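Long-range contacts in Two-component system sensor histidine kinase (Bacteroides thetaiotaomicron, PDB 3OTT), which probably senses saccharides with its extracellular region and passes the signal on by ATP-dependent histidine phosphorylation to regulate transcription: residues Q671-F676 with T713-S718; I665-D670 with L742-L747. All coordinates share one frame; numbering follows the deposited sequence.

Contact 1: Q671-F676 with T713-S718; sequences QNNLSF and TYSNLS
Asn672 and Leu717 are joined by two hydrogen bonds, one through the backbone and one through the asparagine side chain. CG of Asn672 lies between its own backbone N and carbonyl carbon (chi1 60°), which brings CG to 3.5 Å from Leu717 O. The whole side chain follows this single acceptor: CB is 3.2 Å from Leu717 O, and at the tip ND2 donates to Leu717 O at 2.9 Å, the oxygen lying almost in the amide plane. Leu717 N returns a nearly straight bond to Asn672 O (3.2 Å, 172° at the hydrogen), closing a ring. An alanine in place of Asn672 would probably leave Leu717 O without its amide donor and let the turn after the strand move more easily, with Leu717 N to Asn672 O as the one hydrogen bond remaining between the two.

Asn673 grips the same turn differently. Its OD1 accepts Asn716 N at 2.8 Å, the donor standing well above the plane of the side-chain carbonyl. Beyond it the chains settle into regular pairing, with Leu674 N to Tyr714 O and Tyr714 N to Leu674 O both 3.0 Å. On the face of Leu674, its CD1 meets Leu717 CD1 at 4.1 Å, the two side chains crossing at about a right angle. On the other face, Ser675 OG and Thr713 OG1 lie 3.2 Å apart, at best a weak bond.

Strand 711-714 is the outermost member of an antiparallel four-stranded sheet, and 674-679 lies between it and 637-643. Such an edge pair, prolonged by asparagines that hold the following turn, belongs here to the beta-sandwich of the Y_Y_Y domain, consistent with the immunoglobulin-like E-set fold.

Contact 2: I665-D670 with L742-L747; sequences IKLKYD and LNIRIL
Ile665 and Ile744 lie side by side and point the same way, but their branches are set differently. Ile665 has CG1 anti to the backbone N (chi1 -161°), which puts CG2 between N and the carbonyl carbon; this methyl does the touching, 3.9 Å from CG1 of Ile744 and close to its CG2 as well. CD2 of Leu742, two residues before Ile744 on the same strand, approaches the same methyl. Two residues on, the paired side chains meet less closely, CB of Leu667 4.3 Å from CD1 of Ile746.

Behind these side chains runs a parallel ladder, in which the axes of strands 665-667 and 742-746 approach to 4.8 Å. Arg745 is bonded at both ends of its backbone, N to Ile665 O (2.7 Å) and O from Leu667 N, while Ile665 N to Asn743 O and Leu747 N to Leu667 O add the flanking bonds. Parallel pairing is confined to this edge of the mixed five-stranded sheet, where 664-667 is the outermost strand beside 740-746; the remaining neighbours are antiparallel, and the sheet is one layer of the Y_Y_Y sandwich.

On the opposite face, Lys666 and Arg745 run alongside each other, CG of the lysine 4.0 Å from CB of the arginine. Arg745 is extended from CG to NE, whereas Lys666 bends at chi3 (-126°); NZ of Lys666 still ends 4.5 Å from NH1 of Arg745, a like-charged approach likely to be mildly repulsive. CD2 of Leu747 sits over the centre of one guanidinium face. Past the ladder, CB of Tyr669 comes to 3.2 Å from Leu747 O, while its ring heads away from strand 742-746 and takes CB of Asp670 over one face.

Overall arrangement
Contacts 1 and 2 belong to the two layers of one sandwich, their centres about 10 Å apart, and contact 1 is nested along the chain within the loop that contact 2 closes. Residues 668-673 carry the chain from one sheet to the other, and Gln671 OE1 accepts a hydrogen bond from Lys668 N at this passage. Apolar side chains fill the interface: Phe676 CE2 lies 3.6 Å from Leu742 CD2, and Leu674 CD1 lies 3.8 Å from Leu667 CD1. Both contacts are centred about 38 Å from the centre of the chain. Neither contributes residues to the pocket of the hexatantalum dodecabromide cluster, which includes Glu289, Glu354 and Arg634.

Contact 1: Q671-F676 with T713-S718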
loop_
_atom_site.group_PDB
_atom_site.type_symbol
_atom_site.label_atom_id
_atom_site.label_comp_id
_atom_site.label_asym_id
_atom_site.label_seq_id
_atom_site.Cartn_x
_atom_site.Cartn_y
_atom_site.Cartn_z
ATOM N N GLN B 671 41.570 -8.792 -26.088
ATOM C CA GLN B 671 40.954 -8.249 -24.900
ATOM C C GLN B 671 40.860 -9.404 -23.919
ATOM O O GLN B 671 39.769 -9.783 -23.467
ATOM C CB GLN B 671 39.565 -7.670 -25.251
ATOM C CG GLN B 671 39.654 -6.486 -26.223
ATOM C CD GLN B 671 38.306 -5.865 -26.593
ATOM O OE1 GLN B 671 37.365 -6.547 -26.965
ATOM N NE2 GLN B 671 38.241 -4.556 -26.543
ATOM N N ASN B 672 42.005 -9.975 -23.587
ATOM C CA ASN B 672 41.988 -11.220 -22.817
ATOM C C ASN B 672 42.699 -11.116 -21.460
ATOM O O ASN B 672 42.974 -12.147 -20.813
ATOM C CB ASN B 672 42.597 -12.380 -23.668
ATOM C CG ASN B 672 44.028 -12.096 -24.065
ATOM O OD1 ASN B 672 44.408 -10.954 -24.219
ATOM N ND2 ASN B 672 44.819 -13.119 -24.198
ATOM N N ASN B 673 43.020 -9.890 -21.064
ATOM C CA ASN B 673 43.586 -9.636 -19.744
ATOM C C ASN B 673 42.587 -8.762 -18.997
ATOM O O ASN B 673 42.486 -7.573 -19.239
ATOM C CB ASN B 673 44.994 -9.031 -19.869
ATOM C CG ASN B 673 46.015 -10.042 -20.506
ATOM O OD1 ASN B 673 46.558 -10.902 -19.822
ATOM N ND2 ASN B 673 46.258 -9.914 -21.820
ATOM N N LEU B 674 41.802 -9.412 -18.137
ATOM C CA LEU B 674 40.546 -8.894 -17.606
ATOM C C LEU B 674 40.533 -8.725 -16.083
ATOM O O LEU B 674 41.090 -9.563 -15.344
ATOM C CB LEU B 674 39.407 -9.831 -17.978
ATOM C CG LEU B 674 39.275 -10.240 -19.435
ATOM C CD1 LEU B 674 38.050 -11.056 -19.540
ATOM C CD2 LEU B 674 39.191 -8.995 -20.379
ATOM N N SER B 675 39.950 -7.615 -15.625
ATOM C CA SER B 675 39.659 -7.451 -14.193
ATOM C C SER B 675 38.236 -7.016 -13.995
ATOM O O SER B 675 37.646 -6.416 -14.861
ATOM C CB SER B 675 40.590 -6.483 -13.482
ATOM O OG SER B 675 41.859 -7.026 -13.387
ATOM N N PHE B 676 37.713 -7.344 -12.838
ATOM C CA PHE B 676 36.312 -7.189 -12.497
ATOM C C PHE B 676 36.358 -6.709 -11.055
ATOM O O PHE B 676 37.052 -7.346 -10.227
ATOM C CB PHE B 676 35.598 -8.560 -12.538
ATOM C CG PHE B 676 35.587 -9.209 -13.910
ATOM C CD1 PHE B 676 36.580 -10.108 -14.286
ATOM C CD2 PHE B 676 34.616 -8.886 -14.837
ATOM C CE1 PHE B 676 36.589 -10.712 -15.613
ATOM C CE2 PHE B 676 34.613 -9.496 -16.118
ATOM C CZ PHE B 676 35.634 -10.402 -16.493
ATOM N N THR B 713 41.058 -10.885 -11.060
ATOM C CA THR B 713 41.878 -10.707 -12.244
ATOM C C THR B 713 42.259 -12.051 -12.913
ATOM O O THR B 713 42.726 -12.992 -12.254
ATOM C CB THR B 713 43.119 -9.782 -11.955
ATOM O OG1 THR B 713 43.838 -9.495 -13.186
ATOM C CG2 THR B 713 44.111 -10.472 -11.003
ATOM N N TYR B 714 42.068 -12.125 -14.224
ATOM C CA TYR B 714 42.553 -13.268 -15.013
ATOM C C TYR B 714 43.413 -12.752 -16.121
ATOM O O TYR B 714 43.084 -11.761 -16.724
ATOM C CB TYR B 714 41.376 -14.010 -15.629
ATOM C CG TYR B 714 40.743 -14.918 -14.658
ATOM C CD1 TYR B 714 39.619 -14.502 -13.946
ATOM C CD2 TYR B 714 41.261 -16.194 -14.400
ATOM C CE1 TYR B 714 39.022 -15.288 -12.996
ATOM C CE2 TYR B 714 40.626 -17.036 -13.418
ATOM C CZ TYR B 714 39.514 -16.553 -12.731
ATOM O OH TYR B 714 38.835 -17.285 -11.781
ATOM N N SER B 715 44.523 -13.417 -16.399
ATOM C CA SER B 715 45.408 -12.994 -17.519
ATOM C C SER B 715 45.557 -14.086 -18.605
ATOM O O SER B 715 45.270 -15.266 -18.350
ATOM C CB SER B 715 46.750 -12.581 -16.948
ATOM O OG SER B 715 47.369 -13.742 -16.447
ATOM N N ASN B 716 45.945 -13.677 -19.824
ATOM C CA ASN B 716 46.190 -14.580 -20.941
ATOM C C ASN B 716 45.093 -15.599 -21.234
ATOM O O ASN B 716 45.398 -16.785 -21.463
ATOM C CB ASN B 716 47.471 -15.384 -20.714
ATOM C CG ASN B 716 48.623 -14.544 -20.320
ATOM O OD1 ASN B 716 49.237 -14.787 -19.280
ATOM N ND2 ASN B 716 48.957 -13.559 -21.149
ATOM N N LEU B 717 43.833 -15.166 -21.260
ATOM C CA LEU B 717 42.804 -16.091 -21.607
ATOM C C LEU B 717 42.875 -16.399 -23.084
ATOM O O LEU B 717 43.145 -15.506 -23.879
ATOM C CB LEU B 717 41.429 -15.588 -21.202
ATOM C CG LEU B 717 41.321 -15.357 -19.684
ATOM C CD1 LEU B 717 40.083 -14.578 -19.364
ATOM C CD2 LEU B 717 41.275 -16.734 -19.017
ATOM N N SER B 718 42.707 -17.695 -23.416
ATOM C CA SER B 718 42.568 -18.207 -24.796
ATOM C C SER B 718 41.147 -18.085 -25.325
ATOM O O SER B 718 40.192 -18.094 -24.557
ATOM C CB SER B 718 42.939 -19.700 -24.836
ATOM O OG SER B 718 44.348 -19.791 -24.647
#

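Contact 2: I665-D670 with L742-L747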
loop_
_atom_site.group_PDB
_atom_site.type_symbol
_atom_site.label_atom_id
_atom_site.label_comp_id
_atom_site.label_asym_id
_atom_site.label_seq_id
_atom_site.Cartn_x
_atom_site.Cartn_y
_atom_site.Cartn_z
ATOM N N ILE B 665 29.083 -11.291 -21.977
ATOM C CA ILE B 665 29.991 -10.433 -22.705
ATOM C C ILE B 665 30.771 -11.168 -23.828
ATOM O O ILE B 665 31.181 -12.340 -23.663
ATOM C CB ILE B 665 30.905 -9.656 -21.726
ATOM C CG1 ILE B 665 31.501 -8.451 -22.409
ATOM C CG2 ILE B 665 31.956 -10.509 -21.050
ATOM C CD1 ILE B 665 32.146 -7.508 -21.430
ATOM N N LYS B 666 30.925 -10.473 -24.957
ATOM C CA LYS B 666 31.706 -10.930 -26.110
ATOM C C LYS B 666 32.938 -10.063 -26.316
ATOM O O LYS B 666 32.786 -8.888 -26.553
ATOM C CB LYS B 666 30.841 -10.900 -27.382
ATOM C CG LYS B 666 30.151 -12.220 -27.683
ATOM C CD LYS B 666 29.673 -12.284 -29.143
ATOM C CE LYS B 666 28.151 -12.638 -29.154
ATOM N NZ LYS B 666 27.424 -12.591 -30.490
ATOM N N LEU B 667 34.140 -10.641 -26.220
ATOM C CA LEU B 667 35.397 -9.903 -26.321
ATOM C C LEU B 667 36.287 -10.402 -27.464
ATOM O O LEU B 667 36.249 -11.596 -27.841
ATOM C CB LEU B 667 36.187 -9.996 -25.013
ATOM C CG LEU B 667 35.472 -9.389 -23.764
ATOM C CD1 LEU B 667 36.183 -9.725 -22.512
ATOM C CD2 LEU B 667 35.310 -7.895 -23.854
ATOM N N LYS B 668 37.109 -9.500 -28.002
ATOM C CA LYS B 668 38.102 -9.911 -28.960
ATOM C C LYS B 668 39.250 -10.736 -28.342
ATOM O O LYS B 668 39.464 -10.733 -27.106
ATOM C CB LYS B 668 38.625 -8.683 -29.715
ATOM C CG LYS B 668 37.544 -7.993 -30.561
ATOM C CD LYS B 668 38.033 -6.653 -31.061
ATOM C CE LYS B 668 36.913 -5.834 -31.682
ATOM N NZ LYS B 668 36.909 -4.386 -31.182
ATOM N N TYR B 669 40.032 -11.367 -29.223
ATOM C CA TYR B 669 41.153 -12.204 -28.850
ATOM C C TYR B 669 42.179 -11.445 -28.011
ATOM O O TYR B 669 42.726 -11.990 -27.077
ATOM C CB TYR B 669 41.807 -12.849 -30.119
ATOM C CG TYR B 669 42.818 -11.953 -30.824
ATOM C CD1 TYR B 669 42.389 -10.855 -31.564
ATOM C CD2 TYR B 669 44.190 -12.172 -30.699
ATOM C CE1 TYR B 669 43.281 -10.005 -32.169
ATOM C CE2 TYR B 669 45.114 -11.334 -31.316
ATOM C CZ TYR B 669 44.642 -10.254 -32.058
ATOM O OH TYR B 669 45.499 -9.388 -32.708
ATOM N N ASP B 670 42.432 -10.186 -28.327
ATOM C CA ASP B 670 43.409 -9.373 -27.575
ATOM C C ASP B 670 42.835 -8.555 -26.403
ATOM O O ASP B 670 43.532 -7.741 -25.791
ATOM C CB ASP B 670 44.201 -8.453 -28.502
ATOM C CG ASP B 670 43.305 -7.529 -29.323
ATOM O OD1 ASP B 670 42.093 -7.822 -29.479
ATOM O OD2 ASP B 670 43.821 -6.522 -29.847
ATOM N N LEU B 742 28.449 -14.400 -14.832
ATOM C CA LEU B 742 28.720 -13.631 -16.060
ATOM C C LEU B 742 29.247 -14.575 -17.096
ATOM O O LEU B 742 30.294 -15.144 -16.859
ATOM C CB LEU B 742 29.810 -12.567 -15.817
ATOM C CG LEU B 742 30.186 -11.732 -17.063
ATOM C CD1 LEU B 742 29.034 -10.909 -17.680
ATOM C CD2 LEU B 742 31.409 -10.900 -16.822
ATOM N N ASN B 743 28.565 -14.775 -18.228
ATOM C CA ASN B 743 29.181 -15.589 -19.320
ATOM C C ASN B 743 30.105 -14.724 -20.160
ATOM O O ASN B 743 29.736 -13.630 -20.578
ATOM C CB ASN B 743 28.159 -16.243 -20.222
ATOM C CG ASN B 743 27.113 -17.009 -19.454
ATOM O OD1 ASN B 743 27.395 -18.051 -18.874
ATOM N ND2 ASN B 743 25.895 -16.465 -19.409
ATOM N N ILE B 744 31.310 -15.190 -20.341
ATOM C CA ILE B 744 32.327 -14.519 -21.149
ATOM C C ILE B 744 32.694 -15.296 -22.419
ATOM O O ILE B 744 33.042 -16.483 -22.345
ATOM C CB ILE B 744 33.600 -14.290 -20.300
ATOM C CG1 ILE B 744 33.246 -13.494 -18.968
ATOM C CG2 ILE B 744 34.607 -13.497 -21.117
ATOM C CD1 ILE B 744 34.357 -13.613 -17.863
ATOM N N ARG B 745 32.613 -14.657 -23.587
ATOM C CA ARG B 745 33.085 -15.263 -24.800
ATOM C C ARG B 745 34.314 -14.487 -25.298
ATOM O O ARG B 745 34.248 -13.258 -25.502
ATOM C CB ARG B 745 31.991 -15.320 -25.848
ATOM C CG ARG B 745 32.407 -16.093 -27.086
ATOM C CD ARG B 745 31.344 -16.075 -28.199
ATOM N NE ARG B 745 31.765 -16.882 -29.351
ATOM C CZ ARG B 745 31.179 -16.905 -30.559
ATOM N NH1 ARG B 745 30.104 -16.149 -30.821
ATOM N NH2 ARG B 745 31.688 -17.697 -31.519
ATOM N N ILE B 746 35.451 -15.179 -25.432
ATOM C CA ILE B 746 36.612 -14.600 -26.086
ATOM C C ILE B 746 36.716 -15.132 -27.536
ATOM O O ILE B 746 36.827 -16.362 -27.726
ATOM C CB ILE B 746 37.926 -14.988 -25.356
ATOM C CG1 ILE B 746 37.827 -14.658 -23.851
ATOM C CG2 ILE B 746 39.145 -14.341 -26.051
ATOM C CD1 ILE B 746 38.379 -13.389 -23.476
ATOM N N LEU B 747 36.708 -14.231 -28.530
ATOM C CA LEU B 747 36.602 -14.584 -29.963
ATOM C C LEU B 747 37.984 -14.929 -30.478
ATOM O O LEU B 747 38.956 -14.388 -29.980
ATOM C CB LEU B 747 36.002 -13.428 -30.772
ATOM C CG LEU B 747 34.515 -13.069 -30.513
ATOM C CD1 LEU B 747 34.185 -11.650 -30.981
ATOM C CD2 LEU B 747 33.630 -14.035 -31.249
#